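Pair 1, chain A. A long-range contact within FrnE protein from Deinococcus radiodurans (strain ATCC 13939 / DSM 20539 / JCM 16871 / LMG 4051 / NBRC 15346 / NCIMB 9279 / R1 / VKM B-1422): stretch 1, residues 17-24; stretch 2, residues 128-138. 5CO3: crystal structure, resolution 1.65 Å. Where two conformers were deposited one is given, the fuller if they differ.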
# COMPACT_ATOMS: atom_id res chain seq x y z
N TRP A 17 1.11 1.11 -5.02
CA TRP A 17 2.30 0.36 -4.61
C TRP A 17 2.69 0.77 -3.20
O TRP A 17 2.69 1.95 -2.85
CB TRP A 17 3.45 0.59 -5.59
CG TRP A 17 3.41 -0.34 -6.77
CD1 TRP A 17 4.07 -1.53 -6.90
CD2 TRP A 17 2.66 -0.16 -7.98
NE1 TRP A 17 3.79 -2.10 -8.12
CE2 TRP A 17 2.93 -1.28 -8.80
CE3 TRP A 17 1.80 0.84 -8.45
CZ2 TRP A 17 2.35 -1.43 -10.07
CZ3 TRP A 17 1.24 0.69 -9.71
CH2 TRP A 17 1.51 -0.43 -10.50
N SER A 18 3.02 -0.22 -2.38
CA SER A 18 3.20 0.03 -0.96
C SER A 18 4.07 -1.07 -0.36
O SER A 18 4.06 -2.19 -0.86
CB SER A 18 1.84 0.08 -0.27
OG SER A 18 1.99 0.29 1.11
N ASP A 19 4.81 -0.73 0.68
CA ASP A 19 5.50 -1.73 1.50
C ASP A 19 4.98 -1.67 2.92
O ASP A 19 4.72 -0.60 3.47
CB ASP A 19 7.02 -1.52 1.50
CG ASP A 19 7.79 -2.77 1.97
OD1 ASP A 19 7.16 -3.82 2.24
OD2 ASP A 19 9.02 -2.69 2.06
N ILE A 20 4.83 -2.86 3.50
CA ILE A 20 4.39 -3.00 4.88
C ILE A 20 5.39 -2.33 5.82
O ILE A 20 5.00 -1.79 6.86
CB ILE A 20 4.22 -4.49 5.24
CG1 ILE A 20 3.04 -5.07 4.46
CG2 ILE A 20 4.00 -4.68 6.74
CD1 ILE A 20 3.31 -6.37 3.79
N ALA A 21 6.66 -2.32 5.43
CA ALA A 21 7.69 -1.72 6.28
C ALA A 21 7.77 -0.19 6.19
O ALA A 21 8.60 0.41 6.87
CB ALA A 21 9.07 -2.33 5.95
N CYS A 22 6.91 0.46 5.39
CA CYS A 22 7.01 1.90 5.22
C CYS A 22 5.95 2.65 6.02
O CYS A 22 4.76 2.48 5.78
CB CYS A 22 6.90 2.28 3.74
SG CYS A 22 7.01 4.06 3.44
N PRO A 23 6.36 3.44 7.02
CA PRO A 23 5.37 4.14 7.85
C PRO A 23 4.55 5.13 7.03
O PRO A 23 3.40 5.38 7.39
CB PRO A 23 6.21 4.85 8.91
CG PRO A 23 7.51 4.03 8.95
CD PRO A 23 7.74 3.64 7.52
N TRP A 24 5.11 5.64 5.93
CA TRP A 24 4.39 6.61 5.12
C TRP A 24 3.27 5.92 4.35
O TRP A 24 2.28 6.55 3.99
CB TRP A 24 5.32 7.36 4.18
CG TRP A 24 6.13 8.39 4.91
CD1 TRP A 24 7.46 8.32 5.21
CD2 TRP A 24 5.64 9.61 5.47
NE1 TRP A 24 7.83 9.44 5.92
CE2 TRP A 24 6.74 10.25 6.09
CE3 TRP A 24 4.39 10.24 5.50
CZ2 TRP A 24 6.63 11.48 6.73
CZ3 TRP A 24 4.28 11.47 6.14
CH2 TRP A 24 5.39 12.08 6.74
N MET A 128 -6.31 -7.28 4.66
CA MET A 128 -5.03 -7.92 4.95
C MET A 128 -3.91 -6.89 5.01
O MET A 128 -3.08 -6.94 5.92
CB MET A 128 -4.69 -8.98 3.90
CG MET A 128 -3.60 -9.97 4.35
SD MET A 128 -4.12 -11.01 5.75
CE MET A 128 -3.26 -10.26 7.12
N LYS A 129 -3.90 -5.97 4.05
CA LYS A 129 -2.88 -4.91 4.02
C LYS A 129 -2.95 -4.10 5.30
O LYS A 129 -1.94 -3.87 5.97
CB LYS A 129 -3.06 -4.00 2.79
CG LYS A 129 -2.15 -2.78 2.79
CD LYS A 129 -0.71 -3.13 2.45
CE LYS A 129 0.16 -1.88 2.40
NZ LYS A 129 1.57 -2.18 2.02
N GLU A 130 -4.16 -3.67 5.65
CA GLU A 130 -4.42 -2.93 6.87
C GLU A 130 -3.89 -3.66 8.12
O GLU A 130 -3.18 -3.07 8.94
CB GLU A 130 -5.92 -2.66 7.00
CG GLU A 130 -6.36 -2.05 8.32
CD GLU A 130 -6.06 -0.57 8.40
OE1 GLU A 130 -5.90 0.08 7.34
OE2 GLU A 130 -5.99 -0.04 9.53
N ARG A 131 -4.24 -4.94 8.24
CA ARG A 131 -3.83 -5.75 9.39
C ARG A 131 -2.32 -5.84 9.50
O ARG A 131 -1.78 -5.72 10.59
CB ARG A 131 -4.41 -7.16 9.28
CG ARG A 131 -4.19 -8.00 10.55
CD ARG A 131 -4.95 -7.37 11.72
NE ARG A 131 -4.58 -7.90 13.03
CZ ARG A 131 -3.57 -7.45 13.78
NH1 ARG A 131 -2.77 -6.48 13.32
NH2 ARG A 131 -3.35 -7.97 14.97
N LEU A 132 -1.65 -6.06 8.37
CA LEU A 132 -0.20 -6.14 8.35
C LEU A 132 0.46 -4.81 8.72
O LEU A 132 1.43 -4.79 9.47
CB LEU A 132 0.29 -6.63 6.98
CG LEU A 132 0.04 -8.12 6.82
CD1 LEU A 132 0.03 -8.50 5.36
CD2 LEU A 132 1.10 -8.93 7.61
N LEU A 133 -0.07 -3.71 8.21
CA LEU A 133 0.48 -2.40 8.55
C LEU A 133 0.40 -2.16 10.06
O LEU A 133 1.36 -1.68 10.68
CB LEU A 133 -0.24 -1.28 7.78
CG LEU A 133 0.09 -1.24 6.28
CD1 LEU A 133 -0.91 -0.34 5.52
CD2 LEU A 133 1.53 -0.76 6.07
N ARG A 134 -0.74 -2.50 10.66
CA ARG A 134 -0.91 -2.35 12.09
C ARG A 134 0.03 -3.27 12.87
O ARG A 134 0.66 -2.87 13.85
CB ARG A 134 -2.38 -2.62 12.47
CG ARG A 134 -2.70 -2.36 13.94
CD ARG A 134 -4.17 -2.62 14.24
NE ARG A 134 -4.33 -3.76 15.15
CZ ARG A 134 -5.25 -4.71 15.02
NH1 ARG A 134 -6.13 -4.68 14.02
NH2 ARG A 134 -5.30 -5.69 15.91
N ALA A 135 0.13 -4.52 12.42
CA ALA A 135 1.00 -5.49 13.08
C ALA A 135 2.45 -5.01 13.08
O ALA A 135 3.17 -5.17 14.06
CB ALA A 135 0.90 -6.83 12.39
N TYR A 136 2.88 -4.41 11.98
CA TYR A 136 4.26 -3.96 11.85
C TYR A 136 4.54 -2.67 12.63
O TYR A 136 5.49 -2.59 13.41
CB TYR A 136 4.60 -3.76 10.37
CG TYR A 136 6.06 -3.45 10.09
CD1 TYR A 136 6.60 -2.18 10.31
CD2 TYR A 136 6.90 -4.44 9.60
CE1 TYR A 136 7.95 -1.91 10.06
CE2 TYR A 136 8.23 -4.19 9.35
CZ TYR A 136 8.75 -2.92 9.57
OH TYR A 136 10.08 -2.71 9.29
N MET A 137 3.70 -1.66 12.41
CA MET A 137 3.98 -0.33 12.92
C MET A 137 3.62 -0.12 14.39
O MET A 137 4.21 0.71 15.05
CB MET A 137 3.21 0.72 12.11
CG MET A 137 3.59 0.79 10.64
SD MET A 137 5.32 1.31 10.39
CE MET A 137 5.58 0.73 8.73
N SER A 138 2.62 -0.85 14.86
CA SER A 138 2.09 -0.61 16.20
C SER A 138 2.25 -1.76 17.16
O SER A 138 2.37 -1.55 18.38
CB SER A 138 0.60 -0.27 16.11
OG SER A 138 0.38 0.87 15.29
O HOH W 1 10.76 -0.16 8.61

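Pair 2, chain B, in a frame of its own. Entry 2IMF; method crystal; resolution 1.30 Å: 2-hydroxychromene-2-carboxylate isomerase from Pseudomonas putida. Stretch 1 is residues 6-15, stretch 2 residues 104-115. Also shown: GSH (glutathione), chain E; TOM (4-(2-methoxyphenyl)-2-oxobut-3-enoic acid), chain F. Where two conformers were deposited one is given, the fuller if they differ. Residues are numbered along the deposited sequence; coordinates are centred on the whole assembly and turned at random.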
# COMPACT_ATOMS: atom_id res chain seq x y z
N TYR B 6 1.80 13.49 -9.06
CA TYR B 6 2.13 12.70 -10.25
C TYR B 6 1.10 11.60 -10.39
O TYR B 6 0.85 10.85 -9.45
CB TYR B 6 3.50 12.04 -10.11
CG TYR B 6 4.60 13.03 -10.07
CD1 TYR B 6 4.94 13.76 -8.88
CD2 TYR B 6 5.22 13.37 -11.24
CE1 TYR B 6 5.96 14.70 -8.87
CE2 TYR B 6 6.28 14.39 -11.26
CZ TYR B 6 6.58 14.99 -10.04
OH TYR B 6 7.58 16.01 -10.05
N PHE B 7 0.45 11.50 -11.54
CA PHE B 7 -0.65 10.56 -11.75
C PHE B 7 -0.60 10.06 -13.20
O PHE B 7 0.05 10.67 -14.07
CB PHE B 7 -2.02 11.22 -11.47
CG PHE B 7 -2.36 12.33 -12.44
CD1 PHE B 7 -1.87 13.61 -12.26
CD2 PHE B 7 -3.08 12.09 -13.58
CE1 PHE B 7 -2.18 14.61 -13.17
CE2 PHE B 7 -3.30 13.06 -14.51
CZ PHE B 7 -2.86 14.34 -14.26
N ASP B 8 -1.32 8.96 -13.45
CA ASP B 8 -1.60 8.41 -14.80
C ASP B 8 -3.10 8.12 -14.75
O ASP B 8 -3.58 7.58 -13.74
CB ASP B 8 -0.75 7.14 -15.01
CG ASP B 8 -0.91 6.50 -16.40
OD1 ASP B 8 -2.04 6.58 -16.97
OD2 ASP B 8 0.04 5.86 -16.86
N PHE B 9 -3.88 8.53 -15.75
CA PHE B 9 -5.36 8.33 -15.67
C PHE B 9 -5.75 6.84 -15.65
O PHE B 9 -6.88 6.57 -15.33
CB PHE B 9 -6.09 9.05 -16.82
CG PHE B 9 -6.12 10.55 -16.69
CD1 PHE B 9 -6.82 11.15 -15.65
CD2 PHE B 9 -5.52 11.33 -17.65
CE1 PHE B 9 -6.89 12.58 -15.53
CE2 PHE B 9 -5.57 12.76 -17.58
CZ PHE B 9 -6.24 13.36 -16.53
N LEU B 10 -4.83 5.93 -15.95
CA LEU B 10 -5.17 4.48 -15.81
C LEU B 10 -5.32 4.05 -14.38
O LEU B 10 -5.84 2.98 -14.11
CB LEU B 10 -4.16 3.54 -16.50
CG LEU B 10 -2.77 3.48 -15.91
CD1 LEU B 10 -2.70 2.54 -14.68
CD2 LEU B 10 -1.83 2.92 -16.94
N SER B 11 -4.87 4.88 -13.42
CA SER B 11 -4.72 4.44 -12.01
C SER B 11 -5.90 4.78 -11.13
O SER B 11 -6.13 5.94 -10.90
CB SER B 11 -3.43 5.05 -11.49
OG SER B 11 -3.32 4.93 -10.06
N PRO B 12 -6.58 3.76 -10.63
CA PRO B 12 -7.70 4.05 -9.73
C PRO B 12 -7.24 4.60 -8.37
O PRO B 12 -7.99 5.33 -7.76
CB PRO B 12 -8.40 2.68 -9.56
CG PRO B 12 -7.30 1.67 -9.80
CD PRO B 12 -6.37 2.29 -10.87
N PHE B 13 -6.05 4.24 -7.90
CA PHE B 13 -5.55 4.87 -6.69
C PHE B 13 -5.25 6.33 -6.94
O PHE B 13 -5.40 7.16 -6.02
CB PHE B 13 -4.33 4.06 -6.23
CG PHE B 13 -4.73 2.70 -5.67
CD1 PHE B 13 -5.36 2.58 -4.44
CD2 PHE B 13 -4.49 1.58 -6.42
CE1 PHE B 13 -5.73 1.35 -3.94
CE2 PHE B 13 -4.85 0.29 -5.92
CZ PHE B 13 -5.48 0.21 -4.71
N SER B 14 -4.91 6.69 -8.17
CA SER B 14 -4.73 8.10 -8.51
C SER B 14 -6.03 8.88 -8.57
O SER B 14 -6.07 10.08 -8.22
CB SER B 14 -3.97 8.26 -9.82
OG SER B 14 -2.64 7.79 -9.70
N TYR B 15 -7.13 8.20 -8.99
CA TYR B 15 -8.43 8.79 -9.02
C TYR B 15 -8.78 9.13 -7.59
O TYR B 15 -9.23 10.26 -7.30
CB TYR B 15 -9.42 7.75 -9.54
CG TYR B 15 -10.85 8.05 -9.25
CD1 TYR B 15 -11.49 9.17 -9.81
CD2 TYR B 15 -11.60 7.17 -8.47
CE1 TYR B 15 -12.89 9.38 -9.57
CE2 TYR B 15 -12.98 7.36 -8.25
CZ TYR B 15 -13.58 8.51 -8.79
OH TYR B 15 -14.92 8.79 -8.60
N ALA B 104 -9.33 21.42 -13.45
CA ALA B 104 -10.62 21.08 -14.02
C ALA B 104 -10.49 19.91 -15.02
O ALA B 104 -11.31 19.01 -14.99
CB ALA B 104 -11.26 22.28 -14.71
N TYR B 105 -9.47 19.98 -15.85
CA TYR B 105 -9.22 18.86 -16.81
C TYR B 105 -9.01 17.56 -16.02
O TYR B 105 -9.65 16.54 -16.29
CB TYR B 105 -8.04 19.11 -17.69
CG TYR B 105 -7.72 18.02 -18.69
CD1 TYR B 105 -8.41 17.92 -19.87
CD2 TYR B 105 -6.83 17.06 -18.34
CE1 TYR B 105 -8.09 16.92 -20.79
CE2 TYR B 105 -6.49 16.06 -19.20
CZ TYR B 105 -7.16 15.99 -20.45
OH TYR B 105 -6.83 15.02 -21.36
N VAL B 106 -8.12 17.57 -15.04
CA VAL B 106 -7.81 16.34 -14.32
C VAL B 106 -9.09 15.85 -13.65
O VAL B 106 -9.36 14.62 -13.67
CB VAL B 106 -6.66 16.62 -13.35
CG1 VAL B 106 -6.47 15.42 -12.43
CG2 VAL B 106 -5.39 16.92 -14.14
N ASN B 107 -9.89 16.73 -13.01
CA ASN B 107 -11.10 16.29 -12.39
C ASN B 107 -12.12 15.70 -13.36
O ASN B 107 -12.70 14.66 -13.11
CB ASN B 107 -11.73 17.49 -11.61
CG ASN B 107 -10.92 17.91 -10.37
OD1 ASN B 107 -10.11 17.15 -9.85
ND2 ASN B 107 -11.13 19.15 -9.93
N VAL B 108 -12.33 16.39 -14.46
CA VAL B 108 -13.35 15.90 -15.39
C VAL B 108 -12.93 14.55 -16.00
O VAL B 108 -13.75 13.63 -16.10
CB VAL B 108 -13.49 16.95 -16.54
CG1 VAL B 108 -14.19 16.38 -17.75
CG2 VAL B 108 -14.22 18.24 -16.02
N VAL B 109 -11.64 14.39 -16.33
CA VAL B 109 -11.21 13.14 -16.96
C VAL B 109 -11.25 12.01 -15.93
O VAL B 109 -11.73 10.90 -16.20
CB VAL B 109 -9.83 13.25 -17.60
CG1 VAL B 109 -9.32 11.91 -18.13
CG2 VAL B 109 -9.85 14.26 -18.74
N PHE B 110 -10.76 12.27 -14.69
CA PHE B 110 -10.81 11.19 -13.71
C PHE B 110 -12.23 10.83 -13.42
O PHE B 110 -12.54 9.64 -13.23
CB PHE B 110 -10.04 11.60 -12.43
CG PHE B 110 -8.64 11.06 -12.38
CD1 PHE B 110 -8.45 9.72 -12.48
CD2 PHE B 110 -7.55 11.84 -12.11
CE1 PHE B 110 -7.19 9.16 -12.34
CE2 PHE B 110 -6.29 11.32 -12.02
CZ PHE B 110 -6.10 9.98 -12.19
N ASN B 111 -13.13 11.81 -13.34
CA ASN B 111 -14.52 11.48 -13.00
C ASN B 111 -15.15 10.66 -14.13
O ASN B 111 -15.94 9.74 -13.87
CB ASN B 111 -15.36 12.76 -12.74
CG ASN B 111 -15.08 13.42 -11.39
OD1 ASN B 111 -14.68 12.76 -10.42
ND2 ASN B 111 -15.25 14.74 -11.34
N ALA B 112 -14.81 11.02 -15.37
CA ALA B 112 -15.34 10.24 -16.52
C ALA B 112 -14.82 8.81 -16.51
O ALA B 112 -15.61 7.84 -16.59
CB ALA B 112 -14.91 10.91 -17.82
N VAL B 113 -13.50 8.62 -16.40
CA VAL B 113 -12.90 7.29 -16.54
C VAL B 113 -13.15 6.42 -15.31
O VAL B 113 -13.65 5.31 -15.44
CB VAL B 113 -11.35 7.42 -16.81
CG1 VAL B 113 -10.68 6.03 -16.84
CG2 VAL B 113 -11.09 8.15 -18.13
N TRP B 114 -12.96 6.94 -14.10
CA TRP B 114 -13.04 6.11 -12.93
C TRP B 114 -14.30 6.38 -12.13
O TRP B 114 -14.68 5.52 -11.33
CB TRP B 114 -11.75 6.25 -12.08
CG TRP B 114 -10.67 5.55 -12.60
CD1 TRP B 114 -9.62 6.04 -13.32
CD2 TRP B 114 -10.51 4.13 -12.57
NE1 TRP B 114 -8.80 5.01 -13.75
CE2 TRP B 114 -9.34 3.82 -13.28
CE3 TRP B 114 -11.25 3.08 -12.00
CZ2 TRP B 114 -8.86 2.50 -13.40
CZ3 TRP B 114 -10.79 1.81 -12.09
CH2 TRP B 114 -9.61 1.52 -12.80
N GLY B 115 -14.93 7.52 -12.28
CA GLY B 115 -16.22 7.76 -11.63
C GLY B 115 -17.35 7.11 -12.40
O GLY B 115 -18.29 6.56 -11.79
N1 GSH E . -1.41 1.31 -1.49
CA1 GSH E . -1.63 2.17 -2.61
C1 GSH E . -2.65 3.24 -2.44
O11 GSH E . -2.70 4.17 -3.24
O12 GSH E . -3.48 2.88 -1.57
CB1 GSH E . -1.31 1.52 -3.95
CG1 GSH E . -0.95 2.44 -5.12
CD1 GSH E . -0.68 1.63 -6.36
OE1 GSH E . -0.76 0.31 -6.31
N2 GSH E . -0.39 2.24 -7.49
CA2 GSH E . 0.06 1.55 -8.69
C2 GSH E . 1.51 1.63 -8.91
O2 GSH E . 2.12 2.82 -8.76
CB2 GSH E . -0.67 2.20 -9.91
SG2 GSH E . -2.46 1.80 -9.95
N3 GSH E . 2.20 0.56 -9.22
CA3 GSH E . 3.66 0.63 -9.21
C3 GSH E . 4.18 -0.32 -8.16
O31 GSH E . 5.41 -0.37 -7.99
O32 GSH E . 3.37 -1.08 -7.53
O8 TOM F . -1.57 -2.73 -11.73
C9 TOM F . -1.13 -1.66 -12.13
C10 TOM F . -0.08 -1.52 -13.11
O11 TOM F . 1.08 -1.75 -12.68
O10 TOM F . -0.35 -1.10 -14.25
C8 TOM F . -1.58 -0.33 -11.59
C7 TOM F . -2.47 -0.16 -10.64
C1 TOM F . -3.87 -0.74 -10.64
C6 TOM F . -4.29 -1.25 -9.43
C5 TOM F . -5.55 -1.83 -9.34
C4 TOM F . -6.39 -1.82 -10.47
C3 TOM F . -5.98 -1.31 -11.68
C2 TOM F . -4.69 -0.75 -11.75
O2 TOM F . -4.19 -0.19 -12.88
C11 TOM F . -5.20 0.02 -13.87
O HOH W 2 -16.26 10.97 -9.38

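Pair 1 and pair 2 share one backbone design. A strand ends, the chain passes through a type I beta turn to a proline and runs on into a helix, and a second, distant helix packs against the turn. Over 14 central residues the backbones superpose to 0.6 Å. The turn runs from Asp A19 to Cys A22 in pair 1 and from Asp B8 to Ser B11 in pair 2, each closed by a backbone hydrogen bond: Cys A22 N to Asp A19 O at 3.1 Å, Ser B11 N to Asp B8 O at 3.0 Å. The contact buries 475 Å² in pair 1 and 683 Å² in pair 2, where aromatic rings fill much of the space.

At the end of the strand, Ser A18 matches Phe B7, and both direct CA-to-CB toward the helix. Facing them are Lys A129 and its match Val B106. In pair 1 a small serine meets a long side chain: the outer part of Lys A129 is extended, and its NZ donates a hydrogen bond to Ser A18 OG at 2.7 Å, giving the buried amine a polar partner. In pair 2 the bulk lies on the strand instead. Phe B7 CZ reaches Val B106 CG2 at 3.6 Å, and the contact is wholly apolar.

The next inward position, Ile A20 matched with Phe B9, is heavily covered in both. Ile A20 sets CG1 4.0 Å from Leu A132 CB and CG2 3.8 Å from Tyr A136 CB, and CG2 also lies 3.8 Å from Leu A132 O, so the side chain packs against both residues without a strict division between its branches. Phe B9 uses a flat ring: Val B109, the match of Leu A132, places CG1 over its face, 3.6 Å from Phe B9 CD1, while the ring's edge is directed at the face of Phe B110. Leu A133 and Phe B110 are matched, but the leucine supplies just a methyl, CD2, 3.7 Å from Ile A20 O. The phenylalanine offers two faces, with Phe B9 CE1 over one and Tyr B15 CA over the opposite one.

Tyr A136 and Val B113 show bulk exchanged within one position. The tyrosine ring lies beneath Ala A21, whose CB is 3.5 Å from Tyr A136 OH; water 1 joins Tyr A136 OH (2.7 Å) to Ala A21 O (2.8 Å). Val B113 is much shorter, and its CG1 comes no nearer to Phe B9 O than 4.1 Å. At the position of Ala A21, Leu B10 points its CA-to-CB bond away from the helix.

The last matched pair, Met A137 and Trp B114, meets the matched prolines, Pro A23 and Pro B12. Flexible Met A137 tucks CE against the turn, 3.2 Å from Ile A20 O and 3.3 Å from Pro A23 N. Trp B114 is rigid but can also donate: NE1 hydrogen-bonds to Phe B9 O at 2.9 Å, while Pro B12 CB lies over its six-membered ring. Thus the equivalent carbonyl meets a methyl in pair 1 and an indole N-H in pair 2.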